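Local coordinates for protein negative regulator of ofd1 (PDB 3QTM) that is required for correct translation termination, inhibits ofd1 directly and thereby probably protects the hypoxic transcription factor Sre1N from degradation in fission yeast, at residues S20-L25 against H70-S75; L65-H70 against G116-L121; Y231-Q236 against N280-L285; A238-Y243 against N273-T278. All coordinates share one frame; numbering follows the deposited sequence.

Contact 1 of 4, residues S20-L25 against H70-S75; sequences SQLWGL and HAAYSS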
loop_
_atom_site.group_PDB
_atom_site.type_symbol
_atom_site.label_atom_id
_atom_site.label_comp_id
_atom_site.label_asym_id
_atom_site.label_seq_id
_atom_site.Cartn_x
_atom_site.Cartn_y
_atom_site.Cartn_z
ATOM N N SER A 20 25.077 -3.690 -5.236
ATOM C CA SER A 20 24.252 -3.382 -6.378
ATOM C C SER A 20 23.777 -4.677 -7.064
ATOM O O SER A 20 22.642 -4.759 -7.534
ATOM C CB SER A 20 25.027 -2.504 -7.356
ATOM O OG SER A 20 24.253 -2.259 -8.503
ATOM N N GLN A 21 24.638 -5.689 -7.119
ATOM C CA GLN A 21 24.225 -6.953 -7.726
ATOM C C GLN A 21 23.218 -7.673 -6.821
ATOM O O GLN A 21 22.302 -8.349 -7.291
ATOM C CB GLN A 21 25.435 -7.841 -8.038
ATOM C CG GLN A 21 26.328 -7.297 -9.169
ATOM C CD GLN A 21 25.532 -6.878 -10.417
ATOM O OE1 GLN A 21 24.634 -7.592 -10.878
ATOM N NE2 GLN A 21 25.865 -5.712 -10.964
ATOM N N LEU A 22 23.376 -7.483 -5.516
ATOM C CA LEU A 22 22.458 -8.055 -4.550
ATOM C C LEU A 22 21.043 -7.524 -4.789
ATOM O O LEU A 22 20.073 -8.300 -4.849
ATOM C CB LEU A 22 22.949 -7.755 -3.130
ATOM C CG LEU A 22 22.303 -8.456 -1.943
ATOM C CD1 LEU A 22 22.560 -9.967 -2.007
ATOM C CD2 LEU A 22 22.843 -7.837 -0.646
ATOM N N TRP A 23 20.927 -6.209 -4.962
ATOM C CA TRP A 23 19.642 -5.594 -5.278
ATOM C C TRP A 23 19.090 -6.102 -6.600
ATOM O O TRP A 23 17.877 -6.273 -6.752
ATOM C CB TRP A 23 19.745 -4.063 -5.291
ATOM C CG TRP A 23 19.483 -3.481 -3.942
ATOM C CD1 TRP A 23 20.410 -3.047 -3.039
ATOM C CD2 TRP A 23 18.198 -3.326 -3.311
ATOM N NE1 TRP A 23 19.782 -2.611 -1.891
ATOM C CE2 TRP A 23 18.426 -2.769 -2.034
ATOM C CE3 TRP A 23 16.881 -3.587 -3.711
ATOM C CZ2 TRP A 23 17.387 -2.469 -1.152
ATOM C CZ3 TRP A 23 15.846 -3.287 -2.833
ATOM C CH2 TRP A 23 16.108 -2.735 -1.565
ATOM N N GLY A 24 19.988 -6.340 -7.553
ATOM C CA GLY A 24 19.605 -6.816 -8.868
ATOM C C GLY A 24 18.889 -8.159 -8.811
ATOM O O GLY A 24 17.888 -8.353 -9.488
ATOM N N LEU A 25 19.412 -9.072 -7.997
ATOM C CA LEU A 25 18.788 -10.376 -7.761
ATOM C C LEU A 25 17.396 -10.234 -7.162
ATOM O O LEU A 25 16.447 -10.893 -7.613
ATOM C CB LEU A 25 19.651 -11.228 -6.835
ATOM C CG LEU A 25 20.950 -11.772 -7.442
ATOM C CD1 LEU A 25 21.825 -12.425 -6.370
ATOM C CD2 LEU A 25 20.643 -12.763 -8.591
ATOM N N HIS A 70 21.670 -4.049 4.235
ATOM C CA HIS A 70 20.710 -4.664 5.160
ATOM C C HIS A 70 19.277 -4.541 4.628
ATOM O O HIS A 70 18.441 -5.404 4.897
ATOM C CB HIS A 70 20.811 -4.054 6.560
ATOM C CG HIS A 70 22.184 -4.119 7.146
ATOM N ND1 HIS A 70 22.671 -5.243 7.776
ATOM C CD2 HIS A 70 23.177 -3.197 7.194
ATOM C CE1 HIS A 70 23.909 -5.017 8.176
ATOM N NE2 HIS A 70 24.235 -3.781 7.844
ATOM N N ALA A 71 19.006 -3.469 3.876
ATOM C CA ALA A 71 17.701 -3.273 3.255
ATOM C C ALA A 71 17.402 -4.372 2.241
ATOM O O ALA A 71 16.298 -4.894 2.219
ATOM C CB ALA A 71 17.618 -1.905 2.597
ATOM N N ALA A 72 18.380 -4.712 1.393
ATOM C CA ALA A 72 18.176 -5.757 0.392
ATOM C C ALA A 72 17.993 -7.115 1.059
ATOM O O ALA A 72 17.161 -7.916 0.653
ATOM C CB ALA A 72 19.340 -5.813 -0.577
ATOM N N TYR A 73 18.808 -7.378 2.074
ATOM C CA TYR A 73 18.762 -8.637 2.783
ATOM C C TYR A 73 17.397 -8.762 3.507
ATOM O O TYR A 73 16.734 -9.802 3.454
ATOM C CB TYR A 73 19.922 -8.669 3.774
ATOM C CG TYR A 73 20.257 -10.017 4.338
ATOM C CD1 TYR A 73 21.454 -10.221 5.010
ATOM C CD2 TYR A 73 19.385 -11.099 4.190
ATOM C CE1 TYR A 73 21.771 -11.463 5.547
ATOM C CE2 TYR A 73 19.693 -12.352 4.720
ATOM C CZ TYR A 73 20.893 -12.524 5.407
ATOM O OH TYR A 73 21.220 -13.756 5.945
ATOM N N SER A 74 16.977 -7.692 4.173
ATOM C CA SER A 74 15.676 -7.675 4.831
ATOM C C SER A 74 14.556 -7.935 3.828
ATOM O O SER A 74 13.656 -8.709 4.107
ATOM C CB SER A 74 15.439 -6.334 5.521
ATOM O OG SER A 74 14.135 -6.280 6.060
ATOM N N SER A 75 14.629 -7.294 2.658
ATOM C CA SER A 75 13.611 -7.475 1.617
ATOM C C SER A 75 13.508 -8.910 1.114
ATOM O O SER A 75 12.413 -9.401 0.855
ATOM C CB SER A 75 13.867 -6.549 0.430
ATOM O OG SER A 75 13.670 -5.204 0.816
#

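Contact 2 of 4, residues L65-H70 against G116-L121; sequences LPKDFH and GNESRL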
loop_
_atom_site.group_PDB
_atom_site.type_symbol
_atom_site.label_atom_id
_atom_site.label_comp_id
_atom_site.label_asym_id
_atom_site.label_seq_id
_atom_site.Cartn_x
_atom_site.Cartn_y
_atom_site.Cartn_z
ATOM N N LEU A 65 29.321 -2.183 6.099
ATOM C CA LEU A 65 28.292 -2.458 5.105
ATOM C C LEU A 65 27.217 -1.381 5.231
ATOM O O LEU A 65 26.838 -1.007 6.330
ATOM C CB LEU A 65 27.707 -3.860 5.281
ATOM C CG LEU A 65 28.647 -5.013 4.914
ATOM C CD1 LEU A 65 28.095 -6.356 5.412
ATOM C CD2 LEU A 65 28.932 -5.045 3.401
ATOM N N PRO A 66 26.743 -0.855 4.100
ATOM C CA PRO A 66 25.772 0.234 4.156
ATOM C C PRO A 66 24.378 -0.239 4.505
ATOM O O PRO A 66 24.029 -1.429 4.395
ATOM C CB PRO A 66 25.743 0.776 2.722
ATOM C CG PRO A 66 26.384 -0.233 1.880
ATOM C CD PRO A 66 26.988 -1.316 2.729
ATOM N N LYS A 67 23.564 0.731 4.882
ATOM C CA LYS A 67 22.155 0.490 5.123
ATOM C C LYS A 67 21.498 -0.252 3.948
ATOM O O LYS A 67 20.629 -1.093 4.168
ATOM C CB LYS A 67 21.434 1.804 5.380
ATOM C CG LYS A 67 21.873 2.535 6.657
ATOM C CD LYS A 67 20.861 3.621 7.019
ATOM C CE LYS A 67 21.247 4.356 8.298
ATOM N NZ LYS A 67 22.500 5.119 8.101
ATOM N N ASP A 68 21.905 0.072 2.719
ATOM C CA ASP A 68 21.342 -0.566 1.523
ATOM C C ASP A 68 21.599 -2.064 1.475
ATOM O O ASP A 68 20.811 -2.804 0.907
ATOM C CB ASP A 68 21.893 0.069 0.238
ATOM C CG ASP A 68 21.261 1.415 -0.067
ATOM O OD1 ASP A 68 20.285 1.788 0.629
ATOM O OD2 ASP A 68 21.739 2.094 -1.007
ATOM N N PHE A 69 22.713 -2.513 2.046
ATOM C CA PHE A 69 22.948 -3.949 2.157
ATOM C C PHE A 69 21.888 -4.606 3.049
ATOM O O PHE A 69 21.272 -5.608 2.668
ATOM C CB PHE A 69 24.350 -4.266 2.689
ATOM C CG PHE A 69 24.500 -5.712 3.156
ATOM C CD1 PHE A 69 24.785 -6.720 2.257
ATOM C CD2 PHE A 69 24.333 -6.049 4.486
ATOM C CE1 PHE A 69 24.901 -8.039 2.672
ATOM C CE2 PHE A 69 24.454 -7.374 4.915
ATOM C CZ PHE A 69 24.728 -8.367 4.007
ATOM N N HIS A 70 21.670 -4.049 4.235
ATOM C CA HIS A 70 20.710 -4.664 5.160
ATOM C C HIS A 70 19.277 -4.541 4.628
ATOM O O HIS A 70 18.441 -5.404 4.897
ATOM C CB HIS A 70 20.811 -4.054 6.560
ATOM C CG HIS A 70 22.184 -4.119 7.146
ATOM N ND1 HIS A 70 22.671 -5.243 7.776
ATOM C CD2 HIS A 70 23.177 -3.197 7.194
ATOM C CE1 HIS A 70 23.909 -5.017 8.176
ATOM N NE2 HIS A 70 24.235 -3.781 7.844
ATOM N N GLY A 116 25.340 5.240 5.450
ATOM C CA GLY A 116 24.765 5.419 4.124
ATOM C C GLY A 116 23.333 5.917 4.050
ATOM O O GLY A 116 22.668 6.073 5.067
ATOM N N ASN A 117 22.860 6.161 2.831
ATOM C CA ASN A 117 21.480 6.578 2.599
ATOM C C ASN A 117 20.460 5.590 3.193
ATOM O O ASN A 117 20.615 4.367 3.058
ATOM C CB ASN A 117 21.226 6.769 1.095
ATOM C CG ASN A 117 19.859 7.361 0.807
ATOM O OD1 ASN A 117 18.841 6.666 0.808
ATOM N ND2 ASN A 117 19.830 8.657 0.567
ATOM N N GLU A 118 19.414 6.127 3.817
ATOM C CA GLU A 118 18.498 5.332 4.644
ATOM C C GLU A 118 17.122 5.024 4.015
ATOM O O GLU A 118 16.306 4.317 4.609
ATOM C CB GLU A 118 18.304 6.031 5.993
ATOM C CG GLU A 118 17.656 7.393 5.881
ATOM C CD GLU A 118 17.809 8.241 7.148
ATOM O OE1 GLU A 118 18.679 7.930 8.000
ATOM O OE2 GLU A 118 17.054 9.232 7.284
ATOM N N SER A 119 16.859 5.566 2.829
ATOM C CA SER A 119 15.560 5.408 2.183
ATOM C C SER A 119 15.131 3.946 1.994
ATOM O O SER A 119 14.029 3.561 2.378
ATOM C CB SER A 119 15.558 6.136 0.835
ATOM O OG SER A 119 15.701 7.533 1.034
ATOM N N ARG A 120 16.007 3.139 1.410
ATOM C CA ARG A 120 15.670 1.748 1.146
ATOM C C ARG A 120 15.490 0.989 2.457
ATOM O O ARG A 120 14.646 0.121 2.555
ATOM C CB ARG A 120 16.716 1.076 0.245
ATOM C CG ARG A 120 16.632 1.507 -1.215
ATOM C CD ARG A 120 17.862 1.087 -2.033
ATOM N NE ARG A 120 17.821 1.722 -3.346
ATOM C CZ ARG A 120 17.405 1.128 -4.462
ATOM N NH1 ARG A 120 17.021 -0.146 -4.453
ATOM N NH2 ARG A 120 17.380 1.811 -5.599
ATOM N N LEU A 121 16.271 1.347 3.470
ATOM C CA LEU A 121 16.160 0.688 4.761
ATOM C C LEU A 121 14.835 1.046 5.420
ATOM O O LEU A 121 14.162 0.175 5.984
ATOM C CB LEU A 121 17.329 1.059 5.686
ATOM C CG LEU A 121 17.389 0.178 6.943
ATOM C CD1 LEU A 121 17.815 -1.266 6.561
ATOM C CD2 LEU A 121 18.293 0.764 8.035
HETATM O O HOH W 1 19.071 2.286 2.852
HETATM O O HOH W 2 18.492 3.979 -0.025
HETATM O O HOH W 3 22.833 2.908 2.233
#

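Contact 3 of 4, residues Y231-Q236 against N280-L285; sequences YKLIAQ and NVIYTL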
loop_
_atom_site.group_PDB
_atom_site.type_symbol
_atom_site.label_atom_id
_atom_site.label_comp_id
_atom_site.label_asym_id
_atom_site.label_seq_id
_atom_site.Cartn_x
_atom_site.Cartn_y
_atom_site.Cartn_z
ATOM N N TYR A 231 1.547 1.087 -14.212
ATOM C CA TYR A 231 1.917 1.316 -12.810
ATOM C C TYR A 231 1.240 2.539 -12.203
ATOM O O TYR A 231 0.846 2.512 -11.036
ATOM C CB TYR A 231 3.442 1.375 -12.634
ATOM C CG TYR A 231 4.107 0.074 -13.042
ATOM C CD1 TYR A 231 4.014 -1.056 -12.237
ATOM C CD2 TYR A 231 4.796 -0.032 -14.249
ATOM C CE1 TYR A 231 4.601 -2.259 -12.609
ATOM C CE2 TYR A 231 5.392 -1.228 -14.640
ATOM C CZ TYR A 231 5.292 -2.338 -13.812
ATOM O OH TYR A 231 5.875 -3.525 -14.183
ATOM N N LYS A 232 1.108 3.608 -12.988
ATOM C CA LYS A 232 0.378 4.784 -12.529
ATOM C C LYS A 232 -1.029 4.386 -12.080
ATOM O O LYS A 232 -1.549 4.908 -11.106
ATOM C CB LYS A 232 0.290 5.826 -13.632
ATOM C CG LYS A 232 1.603 6.419 -14.057
ATOM C CD LYS A 232 1.375 7.459 -15.134
ATOM C CE LYS A 232 2.675 8.052 -15.649
ATOM N NZ LYS A 232 2.401 9.106 -16.664
ATOM N N LEU A 233 -1.633 3.444 -12.796
ATOM C CA LEU A 233 -2.976 2.975 -12.479
ATOM C C LEU A 233 -3.081 2.358 -11.094
ATOM O O LEU A 233 -3.991 2.678 -10.324
ATOM C CB LEU A 233 -3.435 1.943 -13.509
ATOM C CG LEU A 233 -4.269 2.469 -14.666
ATOM C CD1 LEU A 233 -4.563 1.348 -15.667
ATOM C CD2 LEU A 233 -5.557 3.064 -14.102
ATOM N N ILE A 234 -2.166 1.447 -10.785
ATOM C CA ILE A 234 -2.193 0.770 -9.496
ATOM C C ILE A 234 -2.091 1.782 -8.349
ATOM O O ILE A 234 -2.852 1.717 -7.381
ATOM C CB ILE A 234 -1.061 -0.279 -9.367
ATOM C CG1 ILE A 234 -1.150 -1.301 -10.516
ATOM C CG2 ILE A 234 -1.121 -0.949 -7.984
ATOM C CD1 ILE A 234 -0.118 -2.418 -10.452
ATOM N N ALA A 235 -1.145 2.711 -8.473
ATOM C CA ALA A 235 -0.948 3.786 -7.494
ATOM C C ALA A 235 -2.181 4.701 -7.356
ATOM O O ALA A 235 -2.616 5.009 -6.245
ATOM C CB ALA A 235 0.291 4.618 -7.876
ATOM N N GLN A 236 -2.726 5.138 -8.487
ATOM C CA GLN A 236 -3.868 6.050 -8.477
ATOM C C GLN A 236 -5.116 5.361 -7.930
ATOM O O GLN A 236 -5.899 5.979 -7.215
ATOM C CB GLN A 236 -4.132 6.635 -9.868
ATOM C CG GLN A 236 -3.055 7.589 -10.378
ATOM C CD GLN A 236 -2.993 8.910 -9.604
ATOM O OE1 GLN A 236 -3.786 9.163 -8.689
ATOM N NE2 GLN A 236 -2.043 9.755 -9.972
ATOM N N ASN A 280 -10.755 10.913 -12.563
ATOM C CA ASN A 280 -10.471 11.480 -13.882
ATOM C C ASN A 280 -9.067 11.149 -14.390
ATOM O O ASN A 280 -8.874 10.878 -15.577
ATOM C CB ASN A 280 -10.717 13.004 -13.909
ATOM C CG ASN A 280 -12.170 13.350 -14.202
ATOM O OD1 ASN A 280 -12.823 14.043 -13.424
ATOM N ND2 ASN A 280 -12.689 12.843 -15.317
ATOM N N VAL A 281 -8.084 11.178 -13.493
ATOM C CA VAL A 281 -6.733 10.781 -13.864
ATOM C C VAL A 281 -6.747 9.311 -14.302
ATOM O O VAL A 281 -6.154 8.953 -15.311
ATOM C CB VAL A 281 -5.757 10.957 -12.691
ATOM C CG1 VAL A 281 -4.436 10.243 -12.983
ATOM C CG2 VAL A 281 -5.541 12.463 -12.374
ATOM N N ILE A 282 -7.445 8.473 -13.539
ATOM C CA ILE A 282 -7.556 7.056 -13.851
ATOM C C ILE A 282 -8.249 6.838 -15.195
ATOM O O ILE A 282 -7.807 6.018 -16.006
ATOM C CB ILE A 282 -8.292 6.298 -12.726
ATOM C CG1 ILE A 282 -7.424 6.261 -11.460
ATOM C CG2 ILE A 282 -8.660 4.882 -13.156
ATOM C CD1 ILE A 282 -8.192 5.911 -10.191
ATOM N N TYR A 283 -9.323 7.584 -15.438
ATOM C CA TYR A 283 -10.092 7.428 -16.670
ATOM C C TYR A 283 -9.271 7.848 -17.881
ATOM O O TYR A 283 -9.413 7.282 -18.960
ATOM C CB TYR A 283 -11.403 8.221 -16.594
ATOM C CG TYR A 283 -12.440 7.860 -17.643
ATOM C CD1 TYR A 283 -12.898 6.550 -17.779
ATOM C CD2 TYR A 283 -12.984 8.833 -18.476
ATOM C CE1 TYR A 283 -13.856 6.219 -18.712
ATOM C CE2 TYR A 283 -13.946 8.507 -19.419
ATOM C CZ TYR A 283 -14.378 7.197 -19.531
ATOM O OH TYR A 283 -15.332 6.860 -20.463
ATOM N N THR A 284 -8.396 8.829 -17.698
ATOM C CA THR A 284 -7.493 9.238 -18.772
ATOM C C THR A 284 -6.406 8.197 -19.038
ATOM O O THR A 284 -5.862 8.111 -20.144
ATOM C CB THR A 284 -6.802 10.569 -18.454
ATOM O OG1 THR A 284 -7.790 11.586 -18.247
ATOM C CG2 THR A 284 -5.887 10.972 -19.604
ATOM N N LEU A 285 -6.077 7.413 -18.018
ATOM C CA LEU A 285 -5.016 6.411 -18.137
ATOM C C LEU A 285 -5.535 5.121 -18.766
ATOM O O LEU A 285 -4.919 4.563 -19.672
ATOM C CB LEU A 285 -4.404 6.114 -16.765
ATOM C CG LEU A 285 -3.607 7.261 -16.150
ATOM C CD1 LEU A 285 -3.308 6.998 -14.665
ATOM C CD2 LEU A 285 -2.325 7.490 -16.953
#

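Contact 4 of 4, residues A238-Y243 against N273-T278; sequences AVLNNY and NNSVDT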
loop_
_atom_site.group_PDB
_atom_site.type_symbol
_atom_site.label_atom_id
_atom_site.label_comp_id
_atom_site.label_asym_id
_atom_site.label_seq_id
_atom_site.Cartn_x
_atom_site.Cartn_y
_atom_site.Cartn_z
ATOM N N ALA A 238 -5.052 3.117 -5.594
ATOM C CA ALA A 238 -4.864 3.096 -4.143
ATOM C C ALA A 238 -5.151 4.484 -3.559
ATOM O O ALA A 238 -5.692 4.615 -2.461
ATOM C CB ALA A 238 -3.450 2.642 -3.776
ATOM N N VAL A 239 -4.774 5.525 -4.288
ATOM C CA VAL A 239 -5.108 6.880 -3.855
ATOM C C VAL A 239 -6.627 7.113 -3.896
ATOM O O VAL A 239 -7.207 7.603 -2.937
ATOM C CB VAL A 239 -4.381 7.935 -4.686
ATOM C CG1 VAL A 239 -4.891 9.332 -4.334
ATOM C CG2 VAL A 239 -2.879 7.814 -4.465
ATOM N N LEU A 240 -7.270 6.739 -4.997
ATOM C CA LEU A 240 -8.720 6.847 -5.074
ATOM C C LEU A 240 -9.397 6.142 -3.884
ATOM O O LEU A 240 -10.310 6.695 -3.259
ATOM C CB LEU A 240 -9.237 6.287 -6.401
ATOM C CG LEU A 240 -10.759 6.265 -6.568
ATOM C CD1 LEU A 240 -11.329 7.668 -6.433
ATOM C CD2 LEU A 240 -11.138 5.663 -7.906
ATOM N N ASN A 241 -8.934 4.935 -3.562
ATOM C CA ASN A 241 -9.446 4.194 -2.409
ATOM C C ASN A 241 -9.293 4.921 -1.069
ATOM O O ASN A 241 -10.211 4.937 -0.246
ATOM C CB ASN A 241 -8.779 2.824 -2.308
ATOM C CG ASN A 241 -9.244 2.047 -1.089
ATOM O OD1 ASN A 241 -10.421 1.709 -0.976
ATOM N ND2 ASN A 241 -8.323 1.766 -0.166
ATOM N N ASN A 242 -8.126 5.506 -0.828
ATOM C CA ASN A 242 -7.938 6.270 0.401
ATOM C C ASN A 242 -8.859 7.500 0.470
ATOM O O ASN A 242 -9.448 7.777 1.518
ATOM C CB ASN A 242 -6.467 6.635 0.610
ATOM C CG ASN A 242 -5.622 5.430 1.084
ATOM O OD1 ASN A 242 -5.643 5.059 2.259
ATOM N ND2 ASN A 242 -4.876 4.827 0.159
ATOM N N TYR A 243 -9.007 8.221 -0.640
ATOM C CA TYR A 243 -9.928 9.362 -0.659
ATOM C C TYR A 243 -11.372 8.957 -0.343
ATOM O O TYR A 243 -12.036 9.590 0.478
ATOM C CB TYR A 243 -9.888 10.106 -1.991
ATOM C CG TYR A 243 -8.576 10.796 -2.256
ATOM C CD1 TYR A 243 -7.659 10.991 -1.234
ATOM C CD2 TYR A 243 -8.260 11.273 -3.525
ATOM C CE1 TYR A 243 -6.451 11.622 -1.466
ATOM C CE2 TYR A 243 -7.053 11.910 -3.765
ATOM C CZ TYR A 243 -6.154 12.083 -2.729
ATOM O OH TYR A 243 -4.953 12.717 -2.963
ATOM N N ASN A 273 -14.839 15.121 -3.770
ATOM C CA ASN A 273 -14.334 15.852 -4.928
ATOM C C ASN A 273 -12.873 15.549 -5.281
ATOM O O ASN A 273 -12.504 15.568 -6.453
ATOM C CB ASN A 273 -14.551 17.357 -4.756
ATOM C CG ASN A 273 -15.931 17.787 -5.202
ATOM O OD1 ASN A 273 -16.385 17.412 -6.288
ATOM N ND2 ASN A 273 -16.614 18.558 -4.363
ATOM N N ASN A 274 -12.044 15.291 -4.269
ATOM C CA ASN A 274 -10.701 14.759 -4.499
ATOM C C ASN A 274 -10.786 13.424 -5.245
ATOM O O ASN A 274 -9.989 13.136 -6.143
ATOM C CB ASN A 274 -9.973 14.552 -3.171
ATOM C CG ASN A 274 -9.499 15.857 -2.552
ATOM O OD1 ASN A 274 -9.207 16.824 -3.259
ATOM N ND2 ASN A 274 -9.414 15.884 -1.225
ATOM N N SER A 275 -11.764 12.616 -4.857
ATOM C CA SER A 275 -11.984 11.316 -5.478
ATOM C C SER A 275 -12.323 11.508 -6.949
ATOM O O SER A 275 -11.829 10.777 -7.805
ATOM C CB SER A 275 -13.110 10.573 -4.762
ATOM O OG SER A 275 -12.758 10.324 -3.418
ATOM N N VAL A 276 -13.157 12.509 -7.240
ATOM C CA VAL A 276 -13.522 12.804 -8.623
ATOM C C VAL A 276 -12.290 13.150 -9.437
ATOM O O VAL A 276 -12.123 12.678 -10.566
ATOM C CB VAL A 276 -14.542 13.957 -8.720
ATOM C CG1 VAL A 276 -14.778 14.336 -10.187
ATOM C CG2 VAL A 276 -15.846 13.555 -8.053
ATOM N N ASP A 277 -11.421 13.975 -8.857
ATOM C CA ASP A 277 -10.219 14.414 -9.557
ATOM C C ASP A 277 -9.355 13.215 -9.914
ATOM O O ASP A 277 -8.891 13.083 -11.049
ATOM C CB ASP A 277 -9.435 15.406 -8.700
ATOM C CG ASP A 277 -10.213 16.698 -8.442
ATOM O OD1 ASP A 277 -11.108 17.026 -9.250
ATOM O OD2 ASP A 277 -9.929 17.387 -7.436
ATOM N N THR A 278 -9.166 12.336 -8.934
ATOM C CA THR A 278 -8.337 11.154 -9.103
ATOM C C THR A 278 -8.987 10.134 -10.045
ATOM O O THR A 278 -8.301 9.519 -10.859
ATOM C CB THR A 278 -7.970 10.520 -7.736
ATOM O OG1 THR A 278 -7.132 11.428 -7.002
ATOM C CG2 THR A 278 -7.240 9.169 -7.916
#

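Contact 1 of 4, residues S20-L25 against H70-S75
Trp23 leans its indole toward Ala72 through two torsions: chi1 of -89° swings CG past its usual staggered position, and chi2 of 100° turns the ring across that bond. The methyl group of Ala72 thus meets a face of the indole. The two residues belong to helices 15-34 and 67-82 of an alpha-helical repeat fold of the tetratricopeptide type, which pack side by side with helix 38-58 between them in sequence. The helix segments run nearly parallel, their axes 23° apart and 9.6 Å from each other at the closest point.

Ala72 CB sits over the pyrrole half of the ring, 3.6 Å from the centroid of the five-membered ring, in a CH-pi contact. It touches both NE1 and CE2 of Trp23 at 3.5 Å. The benzo half reaches further over the backbone, with Trp23 CZ2 3.5 Å from Ala72 N, while Ala71 CB lies at the ring's edge, near its plane. On the other flank of the same methyl, Leu22 directs CD2 onto Ala72 CB at 4.0 Å.

The indole is also held by interactions beyond this pair of segments. NE1 donates to Asp68 O, one turn before Ala72, and Arg120 makes a cation-pi contact with the ring. A bound 1,2-ethanediol lies about 4 Å from the Trp23 side chain. One turn on from Ala71, Ser75 turns its hydroxyl back along its own helix, OG donating to Ala71 O at 3.0 Å, and this carbonyl receives Ser75 OG and Ser75 N from opposite faces of its plane.

Contact 2 of 4, residues L65-H70 against G116-L121
Lys67 and Gly116 form the direct polar link of this contact: NZ donates to Gly116 O at 3.2 Å, in the carbonyl plane and on a lone pair. The lysine chain lies close to the loop 116-118 on its way there. Its CB touches Asn117 O, and CD meets Glu118 CB at 3.7 Å; the bend at chi4, 66°, places NZ, which also bonds Ala114 O. Leu121 closes the packed side, CD1 resting 3.7 Å from Lys67 O and near His70 CB.

The Asp68 side is looser and bridged by three waters. One water lies 2.6 Å from both Asp68 OD1 and Asn117 O and accepts from Leu121 N; a second, beside OD1, accepts from Arg120 N, and a third from Asp68 N. Asn117 OD1 caps the next helix, accepting from Ser119 N.

An alanine in place of Lys67 would probably leave Gly116 O and Ala114 O without their shared ammonium donor and open a gap beside Glu118 CB.

The contact joins the starts of helices 67-82 and 119-142. Phe69 faces the other way, onto helices 15-34 and 38-58, while Arg120 reaches out to a salt bridge with Asp178.

Contact 3 of 4, residues Y231-Q236 against N280-L285
Gln236 packs across Val281 and against Ile282, and its side chain can be followed outward atom by atom. CB meets Ile282 CG1 at 3.7 Å. CG, placed anti to the carbonyl carbon, is 4.0 Å from Val281 CG1 and more distantly approaches Leu285 CD1. There the chain bends, chi2 being -69°, and CD stays on Val281 CG1 instead of leading away. At the tip NE2 still lies 3.9 Å from that methyl, so one branch of Val281 meets the glutamine from CG to its amide, the two side chains crossing at about a right angle. Ile282 CD1 reaches past CB to the backbone carbonyl of the glutamine, 3.8 Å from Gln236 O.

One turn earlier, Leu233 CD2 touches Ile282 CG2 at 3.7 Å. Lys232 contributes only its aliphatic part: CB rests on Leu285 CD1 at 3.9 Å, while the extended chain carries NZ off to bond Pro225 O. The contacts are apolar, made by leucine, isoleucine and valine carbons together with the aliphatic parts of Gln236 and Lys232.

The segments are antiparallel, 157° between directions and 9.9 Å between the segment axes at their closest. Consecutive helices 229-254 and 262-285 pair in this way as a helical hairpin, the building element of tetratricopeptide-repeat folds.

Contact 4 of 4, residues A238-Y243 against N273-T278
Tyr243, Thr278 and Leu240 carry this contact between antiparallel helix segments, whose axes approach to 8.9 Å. Tyr243 presents its ring to the opposite helix at two places. Asn274 CB lies over one face, 4.1 Å from the ring centroid and 26° off the normal, in a CH-pi contact. Val239 CG1, from the tyrosine's own helix, lies over the opposite face, toward its rim, so the ring is held between a side chain of each helix. Thr278 OG1 comes to the ring's edge, near its plane, 3.3 Å from Tyr243 CE2.

Thr278 uses its two branches differently. While OG1 meets the ring, CG2, anti to the backbone N, packs on Leu240 CB at 3.8 Å. Leu240 in turn sends CD1 to the backbone of the other helix, 3.4 Å from Ser275 O. Ser275 fits in closely beside the tyrosine, its OG 3.2 Å from Tyr243 CB, and that hydroxyl is bonded to Trp271 O.

An alanine at Tyr243 would probably open a gap between Asn274 CB and Val239 CG1 and leave Thr278 OG1 without the ring edge it rests against.

Trp271, one turn before Ser275, also meets the tyrosine ring, their planes at about 40°. On one side helix 213-220 packs against Val239 and Tyr243 through Trp218 and Thr215; on another, helix 292-305 brings Lys294 onto Leu240 and Ile298 onto Ser275, so that this helix pair is packed between its predecessor and its successor in the chain.

How the contacts relate
The contacts form two groups. Contacts 1 and 2, centres about 10 Å apart, share His70 and helix 67-82; their segments alternate along the chain, and Ala71 CB packs 3.6 Å from Leu121 N where they meet. Contacts 3 and 4, also about 10 Å apart between centres, lie on one helix pair, contact 4 nested within the loop closed by contact 3, with Gln236 O 3.5 Å from Thr278 CG2. The groups occupy different family regions, and the centres of contacts 1 and 4 are about 33 Å apart. 1,2-Ethanediol, probably from the crystallisation liquor, lies about 4 Å from the side chains of Trp23 in contact 1 and Asp68 in contact 2.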